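Local coordinates for protein probable porin (Pseudomonas aeruginosa, PDB 4FSO) that probably acts as a porin, forming a beta-barrel channel across the bacterial outer membrane through which small solutes can pass, at residues A[209-214]-A[221-226]; A[244-249]-A[257-262]; A[152-157]-A[196-201]; A[127-132]-A[289-294]; A[261-266]-A[297-302]. One frame throughout, in Å; residues are numbered along the deposited sequence.

Contact 1 of 5, residues A[209-214]-A[221-226]; sequences QYAQGG and QRYLGA
Residues 209-214 and 221-226 run antiparallel, their axes 4.6 Å apart at the closest point, with Gln209-Gly225, Ala211-Tyr223 and Gly213-Gln221 as hydrogen-bonded pairs and Tyr210-Leu224 and Gln212-Arg222 as the non-hydrogen-bonded pairs between them. On the face that carries Gln209, Ala211 and Tyr223, the tyrosine ring reaches diagonally along the partner strand because its CG is anti to the backbone N (chi1 166°). Its hydroxyl donates to the side-chain carbonyl of Gln209, with Tyr223 OH 2.8 Å from OE1 and above the amide plane. Amide and ring stand almost perpendicular, at 87°, and Gln209 CB lies 3.6 Å from Tyr223 CE2 at the ring edge. Gln209 NE2 is bonded in turn to Asp199, so both ends of the amide are held. Gly225 leaves the place beside the hydroxyl to this pair. On the other face Leu224 CD1 lies 3.3 Å from Tyr210 CD1, at the ring edge and near its plane. Tyr210 OH donates to Gln212 OE1 and also lies 3.6 Å from Arg222 CD, while the Arg222 guanidinium forms a salt bridge with Asp245. This is a two-stranded hairpin in the wall of an OprD-type porin barrel, with Tyr223 turned inward onto Pro127 and Leu128.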
# COMPACT_ATOMS: atom_id res chain seq x y z
N GLN A 209 13.02 -0.27 11.52
CA GLN A 209 12.69 -1.27 10.53
C GLN A 209 13.79 -1.48 9.53
O GLN A 209 14.24 -0.55 8.88
CB GLN A 209 11.46 -0.84 9.76
CG GLN A 209 10.18 -0.79 10.54
CD GLN A 209 8.99 -0.61 9.59
OE1 GLN A 209 8.85 0.43 8.93
NE2 GLN A 209 8.16 -1.64 9.49
N TYR A 210 14.22 -2.72 9.37
CA TYR A 210 15.09 -3.03 8.27
C TYR A 210 14.42 -4.11 7.45
O TYR A 210 13.81 -5.01 8.00
CB TYR A 210 16.47 -3.50 8.76
CG TYR A 210 17.35 -3.92 7.61
CD1 TYR A 210 17.89 -2.97 6.75
CD2 TYR A 210 17.60 -5.26 7.34
CE1 TYR A 210 18.65 -3.33 5.67
CE2 TYR A 210 18.37 -5.64 6.25
CZ TYR A 210 18.89 -4.66 5.42
OH TYR A 210 19.67 -5.01 4.35
N ALA A 211 14.55 -4.02 6.13
CA ALA A 211 14.05 -5.07 5.25
C ALA A 211 14.89 -5.19 3.96
O ALA A 211 15.58 -4.25 3.55
CB ALA A 211 12.55 -4.87 4.95
N GLN A 212 14.81 -6.35 3.32
CA GLN A 212 15.72 -6.69 2.25
C GLN A 212 15.10 -7.76 1.36
O GLN A 212 14.41 -8.66 1.85
CB GLN A 212 17.01 -7.21 2.87
CG GLN A 212 17.94 -7.89 1.95
CD GLN A 212 19.31 -8.00 2.59
OE1 GLN A 212 19.54 -7.46 3.67
NE2 GLN A 212 20.23 -8.68 1.91
N GLY A 213 15.32 -7.65 0.06
CA GLY A 213 14.79 -8.67 -0.84
C GLY A 213 14.73 -8.14 -2.25
O GLY A 213 15.38 -7.16 -2.58
N GLY A 214 13.93 -8.78 -3.09
CA GLY A 214 13.72 -8.24 -4.42
C GLY A 214 13.11 -9.26 -5.33
O GLY A 214 12.88 -10.40 -4.94
N GLN A 221 16.42 -4.69 -3.42
CA GLN A 221 15.98 -3.51 -2.73
C GLN A 221 16.21 -3.66 -1.22
O GLN A 221 15.89 -4.69 -0.63
CB GLN A 221 14.49 -3.30 -3.07
CG GLN A 221 13.87 -2.00 -2.57
CD GLN A 221 12.51 -1.73 -3.22
OE1 GLN A 221 11.46 -2.12 -2.69
NE2 GLN A 221 12.53 -1.08 -4.37
N ARG A 222 16.78 -2.64 -0.60
CA ARG A 222 16.93 -2.59 0.85
C ARG A 222 16.05 -1.47 1.38
O ARG A 222 15.73 -0.50 0.67
CB ARG A 222 18.37 -2.29 1.26
CG ARG A 222 19.41 -3.32 0.85
CD ARG A 222 20.77 -3.01 1.51
NE ARG A 222 21.47 -1.88 0.89
CZ ARG A 222 22.28 -1.04 1.54
NH1 ARG A 222 22.49 -1.17 2.85
NH2 ARG A 222 22.88 -0.07 0.87
N TYR A 223 15.69 -1.58 2.66
CA TYR A 223 14.80 -0.64 3.28
C TYR A 223 15.15 -0.37 4.74
O TYR A 223 15.41 -1.30 5.48
CB TYR A 223 13.37 -1.15 3.19
CG TYR A 223 12.40 -0.40 4.09
CD1 TYR A 223 11.76 0.75 3.65
CD2 TYR A 223 12.14 -0.85 5.39
CE1 TYR A 223 10.87 1.45 4.47
CE2 TYR A 223 11.26 -0.16 6.22
CZ TYR A 223 10.63 0.98 5.76
OH TYR A 223 9.76 1.66 6.58
N LEU A 224 15.12 0.90 5.12
CA LEU A 224 15.17 1.33 6.52
C LEU A 224 13.94 2.16 6.81
O LEU A 224 13.58 3.02 6.03
CB LEU A 224 16.37 2.22 6.78
CG LEU A 224 17.72 1.70 7.25
CD1 LEU A 224 18.00 0.35 6.65
CD2 LEU A 224 18.77 2.69 6.79
N GLY A 225 13.31 1.91 7.95
CA GLY A 225 12.21 2.73 8.38
C GLY A 225 12.36 3.17 9.81
O GLY A 225 13.06 2.52 10.60
N ALA A 226 11.71 4.27 10.16
CA ALA A 226 11.55 4.67 11.55
C ALA A 226 10.23 5.41 11.72
O ALA A 226 10.01 6.43 11.08
CB ALA A 226 12.74 5.52 12.03

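Contact 2 of 5, residues A[244-249]-A[257-262]; sequences FDSEDA and IDNRAL
Strands 236-248 and 258-270 form a beta hairpin of the porin barrel, and this contact covers the end next to their connecting loop. Backbone bonds carry most of it. Phe244 pairs with Ala261 and Ser246 with Asn259 through two bonds each, the straightest being Ala261 N to Phe244 O at 2.9 Å and 163°. Toward the loop, Asp248 N donates to Ile257 O at 3.1 Å, while the return bond goes to a side chain: Ile257 N reaches Asp248 OD1 only weakly, at 3.4 Å. Charged groups gather on the face of Asp245, Glu247, Asp258 and Arg260. Arg260 NH1 makes a salt bridge with Asp258 OD1 at 3.1 Å, lying above the carboxylate plane, whereas the oxygen sits in the plane of the guanidinium. Asp245, its charge taken up by Arg222 on the neighbouring strand, runs alongside Arg260 and touches its CG, but Asp245 OD1 stays 4.3 Å from Arg260 NH1. Glu247 is likewise paired with Arg220. Apolar packing belongs to the other face, where Phe244 CB rests 4.2 Å from Ala261 CB and the phenyl ring swings away to meet Tyr223. Also on this face, Ser246 OG takes a bond from Gln221 NE2 and lies 2.7 Å from a water that donates a hydrogen bond to Asn259 O.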
# COMPACT_ATOMS: atom_id res chain seq x y z
N PHE A 244 14.76 3.71 0.72
CA PHE A 244 14.90 2.51 -0.11
C PHE A 244 16.11 2.58 -1.00
O PHE A 244 16.39 3.60 -1.62
CB PHE A 244 13.69 2.28 -1.03
CG PHE A 244 12.42 1.94 -0.32
CD1 PHE A 244 11.58 2.95 0.14
CD2 PHE A 244 12.05 0.61 -0.14
CE1 PHE A 244 10.38 2.63 0.80
CE2 PHE A 244 10.86 0.28 0.50
CZ PHE A 244 10.01 1.30 0.97
N ASP A 245 16.80 1.46 -1.11
CA ASP A 245 17.96 1.41 -1.95
C ASP A 245 17.73 0.24 -2.87
O ASP A 245 17.53 -0.87 -2.39
CB ASP A 245 19.19 1.19 -1.09
CG ASP A 245 20.46 1.50 -1.81
OD1 ASP A 245 20.49 1.43 -3.05
OD2 ASP A 245 21.45 1.83 -1.14
N SER A 246 17.73 0.49 -4.18
CA SER A 246 17.41 -0.53 -5.18
C SER A 246 18.36 -0.52 -6.37
O SER A 246 18.79 0.53 -6.82
CB SER A 246 15.97 -0.39 -5.70
OG SER A 246 15.16 0.24 -4.75
N GLU A 247 18.66 -1.70 -6.89
CA GLU A 247 19.46 -1.80 -8.10
C GLU A 247 19.02 -3.03 -8.87
O GLU A 247 18.37 -3.91 -8.31
CB GLU A 247 20.92 -1.94 -7.73
CG GLU A 247 21.17 -3.17 -6.92
CD GLU A 247 22.57 -3.25 -6.38
OE1 GLU A 247 23.25 -2.20 -6.33
OE2 GLU A 247 22.99 -4.37 -6.01
N ASP A 248 19.37 -3.08 -10.15
CA ASP A 248 19.22 -4.30 -10.96
C ASP A 248 19.93 -5.50 -10.31
O ASP A 248 20.94 -5.35 -9.63
CB ASP A 248 19.75 -4.06 -12.38
CG ASP A 248 21.20 -3.62 -12.41
OD1 ASP A 248 21.49 -2.53 -11.90
OD2 ASP A 248 22.05 -4.35 -12.97
N ALA A 249 19.39 -6.69 -10.53
CA ALA A 249 19.89 -7.91 -9.88
C ALA A 249 19.92 -9.04 -10.89
O ALA A 249 19.10 -9.06 -11.82
CB ALA A 249 19.00 -8.29 -8.72
N ILE A 257 18.98 -0.60 -13.21
CA ILE A 257 18.14 0.05 -12.20
C ILE A 257 19.02 0.61 -11.10
O ILE A 257 19.86 -0.09 -10.55
CB ILE A 257 17.06 -0.93 -11.62
CG1 ILE A 257 16.00 -1.24 -12.67
CG2 ILE A 257 16.37 -0.35 -10.37
CD1 ILE A 257 15.04 -2.34 -12.27
N ASP A 258 18.83 1.89 -10.78
CA ASP A 258 19.67 2.57 -9.81
C ASP A 258 18.86 3.68 -9.11
O ASP A 258 18.56 4.74 -9.71
CB ASP A 258 20.91 3.13 -10.53
CG ASP A 258 21.69 4.14 -9.68
OD1 ASP A 258 21.91 3.85 -8.48
OD2 ASP A 258 22.07 5.22 -10.22
N ASN A 259 18.53 3.45 -7.85
CA ASN A 259 17.64 4.35 -7.15
C ASN A 259 17.77 4.37 -5.65
O ASN A 259 17.73 3.36 -4.99
CB ASN A 259 16.17 4.06 -7.52
CG ASN A 259 15.21 4.99 -6.83
OD1 ASN A 259 14.99 6.09 -7.29
ND2 ASN A 259 14.64 4.56 -5.71
N ARG A 260 17.83 5.57 -5.11
CA ARG A 260 17.57 5.75 -3.70
C ARG A 260 16.31 6.59 -3.50
O ARG A 260 16.13 7.65 -4.11
CB ARG A 260 18.82 6.31 -2.97
CG ARG A 260 19.87 5.21 -2.83
CD ARG A 260 21.29 5.70 -2.89
NE ARG A 260 21.62 6.50 -4.08
CZ ARG A 260 21.64 6.04 -5.33
NH1 ARG A 260 21.30 4.79 -5.62
NH2 ARG A 260 22.01 6.86 -6.31
N ALA A 261 15.40 6.07 -2.68
CA ALA A 261 14.17 6.78 -2.39
C ALA A 261 14.09 7.14 -0.91
O ALA A 261 14.14 6.28 -0.04
CB ALA A 261 12.98 5.97 -2.81
N LEU A 262 13.96 8.43 -0.65
CA LEU A 262 13.79 8.89 0.71
C LEU A 262 12.47 9.62 0.88
O LEU A 262 12.11 10.47 0.07
CB LEU A 262 14.96 9.80 1.10
CG LEU A 262 14.95 10.31 2.53
CD1 LEU A 262 14.62 9.21 3.48
CD2 LEU A 262 16.31 10.91 2.88
O HOH W 1 14.83 2.78 -3.98

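Contact 3 of 5, residues A[152-157]-A[196-201]; sequences AGLRFS and YQLDYQ
Leu154 lays its CD1 methyl against Leu198 CD2, 3.5 Å away, on the neighbouring strand. Both leucines have CG anti to the backbone N, and their branches cross obliquely. The same CD1 also touches Tyr200 CB at 4.1 Å, so one methyl bridges two residues of the facing strand. Further along this face Phe156 brings its CD1 to 3.4 Å from Gln197 O. The face with Arg155, Ser157, Gln197 and Asp199 is polar. Arg155 and Asp199 point the same way, side by side, and the aliphatic CD of the arginine lies 3.8 Å from Asp199 OD2. Arg155 NH1 remains 4.5 Å from Asp199 OD2, beyond a salt bridge, with the two charged planes 73° apart. Asp199 OD1, already bonded from Gln209, accepts Gln197 NE2 at 3.1 Å on its syn lone pair; two N-H groups thus grip this one oxygen. Backbone bonds tie Arg155 to Asp199 and Ser157 to Gln197, and just before strand 154-165 begins, Gln201 N donates almost straight to Gly153 O (2.9 Å, 174°). In the barrel wall, strand 193-203 lies between strand 154-165 and strand 206-215, and Phe156 continues the pairing through backbone bonding with Ser148 on strand 144-148.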
# COMPACT_ATOMS: atom_id res chain seq x y z
N ALA A 152 10.03 -10.41 22.66
CA ALA A 152 9.00 -9.39 22.51
C ALA A 152 9.57 -8.05 22.03
O ALA A 152 10.60 -7.60 22.53
CB ALA A 152 8.23 -9.20 23.80
N GLY A 153 8.90 -7.44 21.06
CA GLY A 153 9.36 -6.19 20.48
C GLY A 153 10.36 -6.39 19.36
O GLY A 153 10.86 -5.43 18.79
N LEU A 154 10.66 -7.65 19.04
CA LEU A 154 11.62 -7.95 17.99
C LEU A 154 11.03 -8.97 17.03
O LEU A 154 11.04 -10.17 17.30
CB LEU A 154 12.94 -8.47 18.58
CG LEU A 154 14.08 -8.48 17.56
CD1 LEU A 154 14.50 -7.05 17.23
CD2 LEU A 154 15.27 -9.27 18.04
N ARG A 155 10.52 -8.47 15.91
CA ARG A 155 9.80 -9.31 14.97
C ARG A 155 10.63 -9.60 13.73
O ARG A 155 11.29 -8.72 13.18
CB ARG A 155 8.46 -8.66 14.59
CG ARG A 155 7.58 -9.49 13.66
CD ARG A 155 6.37 -8.70 13.11
NE ARG A 155 5.16 -8.87 13.93
CZ ARG A 155 4.61 -7.90 14.66
NH1 ARG A 155 5.15 -6.69 14.67
NH2 ARG A 155 3.51 -8.14 15.37
N PHE A 156 10.62 -10.86 13.32
CA PHE A 156 11.33 -11.26 12.12
C PHE A 156 10.36 -11.94 11.17
O PHE A 156 9.47 -12.69 11.59
CB PHE A 156 12.51 -12.18 12.44
CG PHE A 156 13.13 -12.81 11.22
CD1 PHE A 156 13.97 -12.07 10.39
CD2 PHE A 156 12.87 -14.15 10.90
CE1 PHE A 156 14.54 -12.64 9.26
CE2 PHE A 156 13.44 -14.73 9.76
CZ PHE A 156 14.27 -13.97 8.94
N SER A 157 10.56 -11.68 9.88
CA SER A 157 9.65 -12.13 8.84
C SER A 157 10.46 -12.58 7.66
O SER A 157 11.49 -11.97 7.35
CB SER A 157 8.73 -10.99 8.39
OG SER A 157 8.20 -10.25 9.48
N TYR A 196 12.87 -10.14 3.48
CA TYR A 196 13.21 -10.58 4.83
C TYR A 196 13.17 -9.28 5.56
O TYR A 196 13.62 -8.27 5.02
CB TYR A 196 14.62 -11.18 4.90
CG TYR A 196 14.83 -12.33 3.94
CD1 TYR A 196 15.28 -12.11 2.63
CD2 TYR A 196 14.58 -13.65 4.33
CE1 TYR A 196 15.46 -13.16 1.75
CE2 TYR A 196 14.77 -14.72 3.45
CZ TYR A 196 15.20 -14.46 2.16
OH TYR A 196 15.37 -15.53 1.30
N GLN A 197 12.63 -9.30 6.78
CA GLN A 197 12.42 -8.06 7.49
C GLN A 197 12.66 -8.20 8.98
O GLN A 197 12.36 -9.23 9.58
CB GLN A 197 11.00 -7.58 7.19
CG GLN A 197 10.53 -6.30 7.88
CD GLN A 197 9.06 -5.98 7.55
OE1 GLN A 197 8.48 -6.53 6.60
NE2 GLN A 197 8.46 -5.09 8.34
N LEU A 198 13.19 -7.15 9.60
CA LEU A 198 13.36 -7.11 11.04
C LEU A 198 12.73 -5.84 11.62
O LEU A 198 13.05 -4.74 11.20
CB LEU A 198 14.84 -7.20 11.38
CG LEU A 198 15.21 -7.61 12.81
CD1 LEU A 198 16.67 -7.95 12.85
CD2 LEU A 198 14.91 -6.51 13.83
N ASP A 199 11.85 -6.00 12.61
CA ASP A 199 11.17 -4.87 13.25
C ASP A 199 11.58 -4.74 14.71
O ASP A 199 11.28 -5.62 15.52
CB ASP A 199 9.65 -5.06 13.22
CG ASP A 199 9.07 -4.93 11.82
OD1 ASP A 199 9.58 -4.08 11.07
OD2 ASP A 199 8.11 -5.68 11.49
N TYR A 200 12.25 -3.65 15.07
CA TYR A 200 12.67 -3.45 16.46
C TYR A 200 11.84 -2.35 17.06
O TYR A 200 11.89 -1.21 16.59
CB TYR A 200 14.14 -3.08 16.50
CG TYR A 200 14.73 -2.91 17.89
CD1 TYR A 200 14.09 -3.42 19.02
CD2 TYR A 200 15.93 -2.23 18.07
CE1 TYR A 200 14.64 -3.25 20.29
CE2 TYR A 200 16.49 -2.07 19.32
CZ TYR A 200 15.85 -2.57 20.42
OH TYR A 200 16.42 -2.39 21.66
N GLN A 201 11.05 -2.67 18.08
CA GLN A 201 10.25 -1.66 18.75
C GLN A 201 11.00 -1.17 19.98
O GLN A 201 10.84 -1.70 21.07
CB GLN A 201 8.84 -2.16 19.11
CG GLN A 201 7.89 -1.07 19.69
CD GLN A 201 7.20 -0.19 18.61
OE1 GLN A 201 6.57 -0.69 17.67
NE2 GLN A 201 7.31 1.13 18.78

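Contact 4 of 5, residues A[127-132]-A[289-294]; sequences PLLKYN and PYLDGS
This is a contact between two inward-folded segments, close to the centre of the chain: the short strand 129-131 with its flanks meets a loop that follows strand 273-283. Tyr131 and Ser294 make an antiparallel non-hydrogen-bonded pair, and Asn132 N donates to Gly293 O at 3.3 Å, from well above the carbonyl plane. Asn132 CB rests 3.6 Å from the same oxygen, which Thr139 also engages. The loop side is shaped by a type II turn from Leu291 to Ser294, with Gly293 at its third position. Ser294 closes the turn twice on Leu291 O, weakly through its N and more firmly through OG, which donates at 2.6 Å in the carbonyl plane on a lone pair. OG can do so because it sits between the backbone N and the carbonyl carbon (chi1 76°). Leu129 reaches both ends of the turn: its CD1 meets Leu291 CD1 at 3.6 Å, the side chains crossing at about a right angle, and its CD2 touches Ser294 CB, also at 3.6 Å. A water accepts from Lys130 N at 3.3 Å and donates weakly to Leu128 O and Ser294 OG. Toward the barrel wall, Leu128 packs on Phe193 and Leu291 on Tyr219. Inward-folded loops of this kind are found in OprD-family and other porins, and the arrangement is consistent with a constriction of the channel.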
# COMPACT_ATOMS: atom_id res chain seq x y z
N PRO A 127 6.76 -3.09 3.84
CA PRO A 127 7.47 -2.05 3.08
C PRO A 127 7.93 -2.41 1.65
O PRO A 127 7.87 -1.54 0.78
CB PRO A 127 8.69 -1.74 3.98
CG PRO A 127 8.14 -1.96 5.35
CD PRO A 127 7.31 -3.22 5.20
N LEU A 128 8.36 -3.64 1.42
CA LEU A 128 8.80 -4.05 0.09
C LEU A 128 7.60 -4.43 -0.82
O LEU A 128 7.71 -4.45 -2.05
CB LEU A 128 9.84 -5.17 0.20
CG LEU A 128 11.34 -4.84 0.41
CD1 LEU A 128 11.61 -3.56 1.14
CD2 LEU A 128 12.03 -5.96 1.15
N LEU A 129 6.45 -4.70 -0.20
CA LEU A 129 5.22 -5.00 -0.93
C LEU A 129 3.95 -4.59 -0.14
O LEU A 129 3.47 -5.33 0.74
CB LEU A 129 5.17 -6.50 -1.31
CG LEU A 129 4.33 -6.98 -2.52
CD1 LEU A 129 4.28 -8.50 -2.59
CD2 LEU A 129 2.90 -6.43 -2.57
N LYS A 130 3.42 -3.41 -0.43
CA LYS A 130 2.11 -3.01 0.12
C LYS A 130 1.11 -3.53 -0.86
O LYS A 130 1.13 -3.10 -2.00
CB LYS A 130 1.94 -1.48 0.13
CG LYS A 130 2.81 -0.74 1.10
CD LYS A 130 2.68 -1.30 2.51
CE LYS A 130 1.50 -0.72 3.30
NZ LYS A 130 1.62 -1.11 4.76
N TYR A 131 0.23 -4.44 -0.46
CA TYR A 131 -0.78 -4.87 -1.41
C TYR A 131 -1.70 -3.68 -1.70
O TYR A 131 -1.98 -2.82 -0.81
CB TYR A 131 -1.58 -6.08 -0.92
CG TYR A 131 -2.76 -5.72 -0.04
CD1 TYR A 131 -2.56 -5.11 1.19
CD2 TYR A 131 -4.07 -5.97 -0.45
CE1 TYR A 131 -3.62 -4.77 1.98
CE2 TYR A 131 -5.14 -5.64 0.34
CZ TYR A 131 -4.90 -5.03 1.56
OH TYR A 131 -5.94 -4.67 2.39
N ASN A 132 -2.11 -3.59 -2.96
CA ASN A 132 -2.91 -2.48 -3.43
C ASN A 132 -4.39 -2.72 -3.17
O ASN A 132 -4.92 -3.80 -3.45
CB ASN A 132 -2.64 -2.20 -4.91
CG ASN A 132 -3.26 -0.89 -5.38
OD1 ASN A 132 -3.65 -0.04 -4.57
ND2 ASN A 132 -3.32 -0.72 -6.70
N PRO A 289 11.78 1.07 -8.09
CA PRO A 289 11.03 -0.08 -8.60
C PRO A 289 10.06 -0.67 -7.55
O PRO A 289 10.30 -0.58 -6.36
CB PRO A 289 12.14 -1.08 -8.94
CG PRO A 289 13.23 -0.77 -7.95
CD PRO A 289 13.18 0.74 -7.76
N TYR A 290 8.97 -1.25 -8.00
CA TYR A 290 8.12 -2.02 -7.12
C TYR A 290 7.24 -2.96 -7.92
O TYR A 290 7.24 -2.90 -9.15
CB TYR A 290 7.27 -1.13 -6.22
CG TYR A 290 6.48 -0.04 -6.91
CD1 TYR A 290 7.09 1.15 -7.29
CD2 TYR A 290 5.10 -0.17 -7.12
CE1 TYR A 290 6.37 2.17 -7.87
CE2 TYR A 290 4.36 0.85 -7.72
CZ TYR A 290 5.01 2.03 -8.09
OH TYR A 290 4.33 3.07 -8.67
N LEU A 291 6.51 -3.82 -7.21
CA LEU A 291 5.70 -4.86 -7.86
C LEU A 291 4.36 -4.36 -8.41
O LEU A 291 3.66 -3.55 -7.78
CB LEU A 291 5.43 -6.01 -6.88
CG LEU A 291 6.70 -6.66 -6.36
CD1 LEU A 291 6.35 -7.89 -5.53
CD2 LEU A 291 7.64 -6.99 -7.54
N ASP A 292 4.02 -4.83 -9.61
CA ASP A 292 2.68 -4.67 -10.13
C ASP A 292 1.71 -5.31 -9.12
O ASP A 292 1.93 -6.43 -8.66
CB ASP A 292 2.58 -5.35 -11.48
CG ASP A 292 1.51 -4.76 -12.35
OD1 ASP A 292 0.69 -3.99 -11.83
OD2 ASP A 292 1.49 -5.05 -13.56
N GLY A 293 0.66 -4.58 -8.76
CA GLY A 293 -0.25 -5.04 -7.73
C GLY A 293 0.13 -4.53 -6.35
O GLY A 293 -0.39 -4.99 -5.34
N SER A 294 1.06 -3.59 -6.32
CA SER A 294 1.43 -2.95 -5.07
C SER A 294 1.44 -1.44 -5.21
O SER A 294 1.26 -0.90 -6.31
CB SER A 294 2.80 -3.43 -4.58
OG SER A 294 3.85 -2.84 -5.31
O HOH W 2 5.39 -1.90 -2.53

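Contact 5 of 5, residues A[261-266]-A[297-302]; sequences ALSLLL and YLANYL
A type I beta turn, Leu298 to Tyr301, in the loop between strand 294-295 and strand 313-322 is seated on the inner side of strand 258-270. Its own closing bond runs from Tyr301 N to Leu298 O at 3.2 Å. The link to the strand is a single hydrogen bond: Ala299 N donates to Ser263 OG at 3.1 Å and nearly straight, 163° at the hydrogen. Ser263 presents that oxygen from the crowded position between its backbone N and carbonyl carbon (chi1 79°). In the porin barrel this serine belongs to the wall, and the turn to a segment folded against it from within, so a backbone N-H of the loop is bonded to a wall side chain. Ala299 CB fits in next to the bond, 3.5 Å from Ser263 OG and 4.0 Å from Leu265 CB, bridging two inward-pointing residues of the strand. Leu298, with CG anti to its carbonyl carbon, brings its end to the strand, with CD2 4.1 Å from Ala261 CB. Elsewhere in the turn, Asn300 is held by Gln280 and Ser314, and its OD1 and the carbonyl O of Ala299 both accept from Gln316 NE2.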
# COMPACT_ATOMS: atom_id res chain seq x y z
N ALA A 261 15.40 6.07 -2.68
CA ALA A 261 14.17 6.78 -2.39
C ALA A 261 14.09 7.14 -0.91
O ALA A 261 14.14 6.28 -0.04
CB ALA A 261 12.98 5.97 -2.81
N LEU A 262 13.96 8.43 -0.65
CA LEU A 262 13.79 8.89 0.71
C LEU A 262 12.47 9.62 0.88
O LEU A 262 12.11 10.47 0.07
CB LEU A 262 14.96 9.80 1.10
CG LEU A 262 14.95 10.31 2.53
CD1 LEU A 262 14.62 9.21 3.48
CD2 LEU A 262 16.31 10.91 2.88
N SER A 263 11.72 9.28 1.92
CA SER A 263 10.57 10.10 2.28
C SER A 263 10.44 10.28 3.76
O SER A 263 10.79 9.40 4.57
CB SER A 263 9.25 9.60 1.68
OG SER A 263 8.71 8.51 2.39
N LEU A 264 9.93 11.44 4.10
CA LEU A 264 9.73 11.81 5.48
C LEU A 264 8.37 12.48 5.61
O LEU A 264 8.04 13.45 4.90
CB LEU A 264 10.85 12.74 5.92
CG LEU A 264 10.69 13.43 7.27
CD1 LEU A 264 10.69 12.42 8.42
CD2 LEU A 264 11.81 14.42 7.41
N LEU A 265 7.55 11.94 6.50
CA LEU A 265 6.28 12.56 6.79
C LEU A 265 6.22 12.91 8.28
O LEU A 265 6.59 12.10 9.14
CB LEU A 265 5.14 11.63 6.37
CG LEU A 265 3.71 12.14 6.53
CD1 LEU A 265 3.22 12.92 5.31
CD2 LEU A 265 2.78 10.97 6.84
N LEU A 266 5.77 14.12 8.56
CA LEU A 266 5.57 14.62 9.91
C LEU A 266 4.11 15.03 10.13
O LEU A 266 3.53 15.73 9.29
CB LEU A 266 6.45 15.85 10.14
CG LEU A 266 7.80 15.67 10.82
CD1 LEU A 266 8.45 14.35 10.42
CD2 LEU A 266 8.67 16.85 10.43
N TYR A 297 5.68 2.32 -0.97
CA TYR A 297 5.46 2.74 0.40
C TYR A 297 6.16 4.08 0.68
O TYR A 297 7.13 4.14 1.42
CB TYR A 297 6.01 1.66 1.31
CG TYR A 297 5.63 1.73 2.75
CD1 TYR A 297 4.33 1.98 3.14
CD2 TYR A 297 6.58 1.50 3.73
CE1 TYR A 297 3.98 2.03 4.47
CE2 TYR A 297 6.25 1.55 5.07
CZ TYR A 297 4.96 1.81 5.44
OH TYR A 297 4.64 1.84 6.78
N LEU A 298 5.67 5.14 0.05
CA LEU A 298 6.30 6.45 0.18
C LEU A 298 5.31 7.49 0.70
O LEU A 298 4.12 7.35 0.49
CB LEU A 298 6.87 6.89 -1.18
CG LEU A 298 8.00 6.02 -1.73
CD1 LEU A 298 8.17 6.25 -3.23
CD2 LEU A 298 9.33 6.30 -0.95
N ALA A 299 5.82 8.52 1.36
CA ALA A 299 5.01 9.62 1.89
C ALA A 299 4.15 10.32 0.85
O ALA A 299 3.03 10.77 1.16
CB ALA A 299 5.88 10.64 2.60
N ASN A 300 4.68 10.46 -0.37
CA ASN A 300 3.93 11.12 -1.43
C ASN A 300 3.24 10.17 -2.41
O ASN A 300 2.99 10.52 -3.57
CB ASN A 300 4.80 12.17 -2.16
CG ASN A 300 5.29 13.26 -1.23
OD1 ASN A 300 4.87 13.33 -0.07
ND2 ASN A 300 6.17 14.12 -1.74
N TYR A 301 2.94 8.96 -1.96
CA TYR A 301 2.06 8.12 -2.76
C TYR A 301 0.63 8.62 -2.64
O TYR A 301 0.02 8.53 -1.58
CB TYR A 301 2.10 6.64 -2.37
CG TYR A 301 1.07 5.87 -3.16
CD1 TYR A 301 1.14 5.82 -4.56
CD2 TYR A 301 -0.00 5.25 -2.54
CE1 TYR A 301 0.19 5.14 -5.30
CE2 TYR A 301 -0.95 4.55 -3.28
CZ TYR A 301 -0.85 4.50 -4.66
OH TYR A 301 -1.81 3.80 -5.40
N LEU A 302 0.11 9.13 -3.74
CA LEU A 302 -1.20 9.78 -3.76
C LEU A 302 -2.19 8.94 -4.56
O LEU A 302 -1.88 7.81 -4.93
CB LEU A 302 -1.08 11.21 -4.32
CG LEU A 302 -1.15 12.21 -3.17
CD1 LEU A 302 -0.01 11.97 -2.17
CD2 LEU A 302 -1.18 13.67 -3.66

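Contacts 3, 1 and 2 follow one another along the chain and around the barrel wall, contact 1 lying about 12 Å from contact 3 and about 11 Å from contact 2, centre to centre, while contacts 2 and 3 are about 23 Å apart. Strands 193-203 and 206-215 connect 3 to 1, and strands 219-231 and 236-248 connect 1 to 2. Contact 5 shares strand 258-270 with contact 2 and brings in a loop. Contact 4 joins segments on both sides of all three wall contacts in sequence and crosses contact 5 in chain order. Residues 127-132, 289-294 and 297-302 thus lie inside the barrel, against the wall at Tyr223 and Phe244, consistent with a narrowed channel.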